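Local coordinates for periplasmic binding protein (Sulfurospirillum deleyianum, PDB 4PAG) that is probably the solute-binding component of an ABC transporter, of the iron/B12 periplasmic binding protein family, and holds a histidine in this crystal, at residues A303-Q306 and L307-V311; L61-H64 and F65-P69. One frame throughout, in Å; residues are numbered along the deposited sequence.

Interaction 1: residues A303-Q306 and L307-V311; sequences AFYQ and LFFGV
Phe304 and Phe308 form an offset aromatic stack one turn apart, at the glycine-terminated C-terminal end of helix 297-309. Their planes differ by 13° and their centroids lie 4.1 Å apart. Each ring overlaps the rim of the other. The closest approach is Phe304 CE2 to Phe308 CE1, 3.5 Å. With chi1 at -175°, the Phe304 ring swings away from its own amide and reaches along the helix to Phe308. This side is the tight one. Phe308 also meets the Phe275 ring, and Phe304 packs on Ile278 and Leu279 of helix 277-288. With an alanine here instead of Phe304, the Phe308 ring would probably lose its stacking partner on one face and be freer to turn. Tyr305 and Phe309 extend alongside each other. Phe309 CD2 sits over one face of the Tyr305 ring, 3.8 Å from Tyr305 CD2. The Tyr305 hydroxyl is held outside the pair, by Ser264 O and Trp268 NE1. The Tyr305 ring also meets Phe322, which lines the histidine pocket. The solvent side is looser. Gln306 and Gly310 are exposed there, and the Gly310 N to Gln306 O bond is weak. Gly310 leaves the helix with positive phi, a conformation that favours glycine. Two donors then grip Tyr305 O from opposite faces of its carbonyl plane: Phe309 N at 3.0 Å and Val311 N at 3.2 Å.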
# COMPACT_ATOMS: atom_id res chain seq x y z
N ALA A 303 -1.69 16.07 -8.16
CA ALA A 303 -3.14 15.96 -7.98
C ALA A 303 -3.51 14.99 -6.85
O ALA A 303 -4.39 15.26 -6.05
CB ALA A 303 -3.82 15.53 -9.27
N PHE A 304 -2.81 13.86 -6.81
CA PHE A 304 -3.07 12.85 -5.79
C PHE A 304 -2.78 13.40 -4.38
O PHE A 304 -3.60 13.26 -3.46
CB PHE A 304 -2.26 11.60 -6.09
CG PHE A 304 -2.54 10.46 -5.16
CD1 PHE A 304 -1.82 10.33 -3.98
CD2 PHE A 304 -3.51 9.52 -5.45
CE1 PHE A 304 -2.06 9.28 -3.12
CE2 PHE A 304 -3.76 8.46 -4.59
CZ PHE A 304 -3.03 8.35 -3.42
N TYR A 305 -1.63 14.05 -4.22
CA TYR A 305 -1.25 14.58 -2.91
C TYR A 305 -2.17 15.72 -2.47
O TYR A 305 -2.48 15.85 -1.27
CB TYR A 305 0.23 14.99 -2.87
CG TYR A 305 1.12 13.83 -2.44
CD1 TYR A 305 1.28 12.71 -3.25
CD2 TYR A 305 1.76 13.83 -1.21
CE1 TYR A 305 2.06 11.64 -2.86
CE2 TYR A 305 2.55 12.76 -0.80
CZ TYR A 305 2.69 11.66 -1.62
OH TYR A 305 3.47 10.58 -1.24
N GLN A 306 -2.65 16.51 -3.43
CA GLN A 306 -3.55 17.62 -3.11
C GLN A 306 -4.84 17.12 -2.51
O GLN A 306 -5.27 17.61 -1.47
CB GLN A 306 -3.84 18.47 -4.36
CG GLN A 306 -4.48 19.82 -4.04
CD GLN A 306 -5.99 19.79 -3.86
OE1 GLN A 306 -6.68 18.92 -4.39
NE2 GLN A 306 -6.50 20.77 -3.12
N LEU A 307 -5.44 16.12 -3.14
CA LEU A 307 -6.75 15.61 -2.72
C LEU A 307 -6.62 14.70 -1.51
O LEU A 307 -7.34 14.88 -0.51
CB LEU A 307 -7.43 14.87 -3.88
CG LEU A 307 -8.78 14.21 -3.55
CD1 LEU A 307 -9.81 15.26 -3.15
CD2 LEU A 307 -9.28 13.39 -4.73
N PHE A 308 -5.71 13.73 -1.58
CA PHE A 308 -5.59 12.73 -0.50
C PHE A 308 -4.99 13.29 0.78
O PHE A 308 -5.44 12.94 1.87
CB PHE A 308 -4.83 11.47 -0.97
CG PHE A 308 -5.68 10.53 -1.77
CD1 PHE A 308 -5.99 10.82 -3.09
CD2 PHE A 308 -6.22 9.39 -1.20
CE1 PHE A 308 -6.80 9.98 -3.83
CE2 PHE A 308 -7.02 8.54 -1.93
CZ PHE A 308 -7.31 8.83 -3.26
N PHE A 309 -3.99 14.17 0.67
CA PHE A 309 -3.27 14.67 1.84
C PHE A 309 -3.49 16.16 2.11
O PHE A 309 -3.13 16.64 3.18
CB PHE A 309 -1.77 14.37 1.71
CG PHE A 309 -1.45 12.90 1.76
CD1 PHE A 309 -1.51 12.22 2.98
CD2 PHE A 309 -1.11 12.19 0.62
CE1 PHE A 309 -1.24 10.86 3.04
CE2 PHE A 309 -0.84 10.83 0.68
CZ PHE A 309 -0.90 10.16 1.89
N GLY A 310 -4.09 16.89 1.17
CA GLY A 310 -4.27 18.33 1.32
C GLY A 310 -2.95 19.08 1.24
O GLY A 310 -2.80 20.12 1.86
N VAL A 311 -2.00 18.54 0.48
CA VAL A 311 -0.64 19.07 0.43
C VAL A 311 -0.28 19.49 -0.99
O VAL A 311 -0.47 18.72 -1.94
CB VAL A 311 0.37 18.03 0.93
CG1 VAL A 311 1.80 18.50 0.69
CG2 VAL A 311 0.15 17.76 2.41

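Interaction 2: residues L61-H64 and F65-P69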
# COMPACT_ATOMS: atom_id res chain seq x y z
N LEU A 61 1.36 14.74 7.33
CA LEU A 61 0.24 14.22 8.12
C LEU A 61 -0.08 15.13 9.29
O LEU A 61 0.77 15.87 9.78
CB LEU A 61 0.59 12.82 8.65
CG LEU A 61 1.03 11.79 7.61
CD1 LEU A 61 1.54 10.53 8.30
CD2 LEU A 61 -0.09 11.47 6.64
N SER A 62 -1.32 15.05 9.76
CA SER A 62 -1.77 15.90 10.86
C SER A 62 -0.98 15.60 12.13
O SER A 62 -0.53 14.48 12.35
CB SER A 62 -3.26 15.70 11.12
OG SER A 62 -3.50 14.42 11.69
N LYS A 63 -0.82 16.62 12.97
CA LYS A 63 -0.19 16.43 14.27
C LYS A 63 -0.97 15.41 15.11
O LYS A 63 -0.36 14.59 15.79
CB LYS A 63 -0.08 17.77 15.00
CG LYS A 63 0.92 17.75 16.15
CD LYS A 63 1.68 19.06 16.23
CE LYS A 63 2.50 19.16 17.51
NZ LYS A 63 1.63 19.26 18.72
N HIS A 64 -2.30 15.46 15.04
CA HIS A 64 -3.14 14.49 15.76
C HIS A 64 -2.73 13.06 15.43
O HIS A 64 -2.50 12.26 16.34
CB HIS A 64 -4.63 14.67 15.46
CG HIS A 64 -5.51 13.59 16.02
ND1 HIS A 64 -5.79 13.48 17.37
CD2 HIS A 64 -6.17 12.57 15.42
CE1 HIS A 64 -6.58 12.44 17.57
NE2 HIS A 64 -6.83 11.87 16.40
N PHE A 65 -2.65 12.75 14.14
CA PHE A 65 -2.29 11.41 13.70
C PHE A 65 -0.89 11.02 14.18
O PHE A 65 -0.69 9.90 14.64
CB PHE A 65 -2.38 11.27 12.18
CG PHE A 65 -2.02 9.90 11.66
CD1 PHE A 65 -2.95 8.86 11.67
CD2 PHE A 65 -0.76 9.64 11.16
CE1 PHE A 65 -2.63 7.61 11.18
CE2 PHE A 65 -0.43 8.39 10.67
CZ PHE A 65 -1.37 7.37 10.68
N MSE A 66 0.07 11.95 14.10
CA MSE A 66 1.46 11.68 14.47
C MSE A 66 1.62 11.44 15.94
O MSE A 66 2.60 10.82 16.35
CB MSE A 66 2.40 12.83 14.11
CG MSE A 66 2.50 13.07 12.61
SE MSE A 66 3.25 11.53 11.64
CE MSE A 66 5.07 11.63 12.41
N GLU A 67 0.67 11.90 16.76
CA GLU A 67 0.75 11.74 18.22
C GLU A 67 -0.08 10.57 18.76
O GLU A 67 -0.09 10.34 19.97
CB GLU A 67 0.35 13.05 18.91
CG GLU A 67 1.34 14.18 18.64
CD GLU A 67 0.87 15.54 19.11
OE1 GLU A 67 -0.35 15.73 19.30
OE2 GLU A 67 1.72 16.43 19.28
N LEU A 68 -0.77 9.83 17.90
CA LEU A 68 -1.58 8.69 18.35
C LEU A 68 -0.71 7.58 18.91
O LEU A 68 0.42 7.38 18.45
CB LEU A 68 -2.41 8.11 17.20
CG LEU A 68 -3.54 8.95 16.64
CD1 LEU A 68 -4.09 8.30 15.37
CD2 LEU A 68 -4.64 9.14 17.67
N PRO A 69 -1.23 6.84 19.91
CA PRO A 69 -0.46 5.73 20.46
C PRO A 69 -0.51 4.51 19.55
O PRO A 69 -1.41 4.39 18.72
CB PRO A 69 -1.17 5.44 21.78
CG PRO A 69 -2.58 5.82 21.50
CD PRO A 69 -2.48 7.05 20.65
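The Phe65 ring receives Leu61 CD1 at a slant, with Leu61 CD1 3.8 Å from Phe65 CE2 and just as near its CD2. Tyr35 makes an edge-to-face pair with the same ring, and the Phe65 side chain also touches Val45. The His64 ring is met obliquely by Leu68, whose CD2 lies 3.7 Å from His64 NE2. The Phe65 side is buried, whereas His64 is exposed. Leu61 CD1 does double duty: it also touches the selenium of selenomethionine Met66, SE at 3.9 Å. The bend at chi2 (-63°) puts SE beside the Leu61 branch. On the solvent side Lys63 and Glu67 cross obliquely and form a salt bridge, Lys63 NZ to Glu67 OE2, 2.9 Å. The amine meets the carboxylate on its syn side, out of the plane. Lys63 CG packs against Glu67 CD as well. Ser62 turns OG between its backbone N and carbonyl carbon (chi1 71°). From there OG accepts from Phe65 N at 3.1 Å, with an N-H...O angle of 162°. Asp39 OD2 is hydrogen-bonded to the same hydroxyl and probably fixes its rotation. Ser62 O takes the next amide, Met66 N, at 3.1 Å. Gln49 NE2 bonds to the carbonyls of Phe65 and Leu68 as the chain leaves the turn. The arrangement is a serine N-cap on the short helix 63-66, with a salt bridge between residues four apart on its outer side.

In the fold
Interaction 2 comes first along the chain and interaction 1 near its end. Their centres are 18 Å apart, yet they touch: Phe309 CE1 lies 3.8 Å from Leu61 CD2. Helix 28-37 serves both. Its Val36 packs on Phe308 and Phe309, and its Tyr35 hydroxyl bonds to Ser62 N. The loop after strand 258-260 is also shared. Leu61 rests on its Pro265 and Phe266, and interaction 1 meets it through Tyr305. That loop also carries the pocket residues Val261 and Lys263. The short helix 63-66 and the end of helix 297-309 thus join early and late parts of the chain, and the loop they share runs on from the histidine pocket.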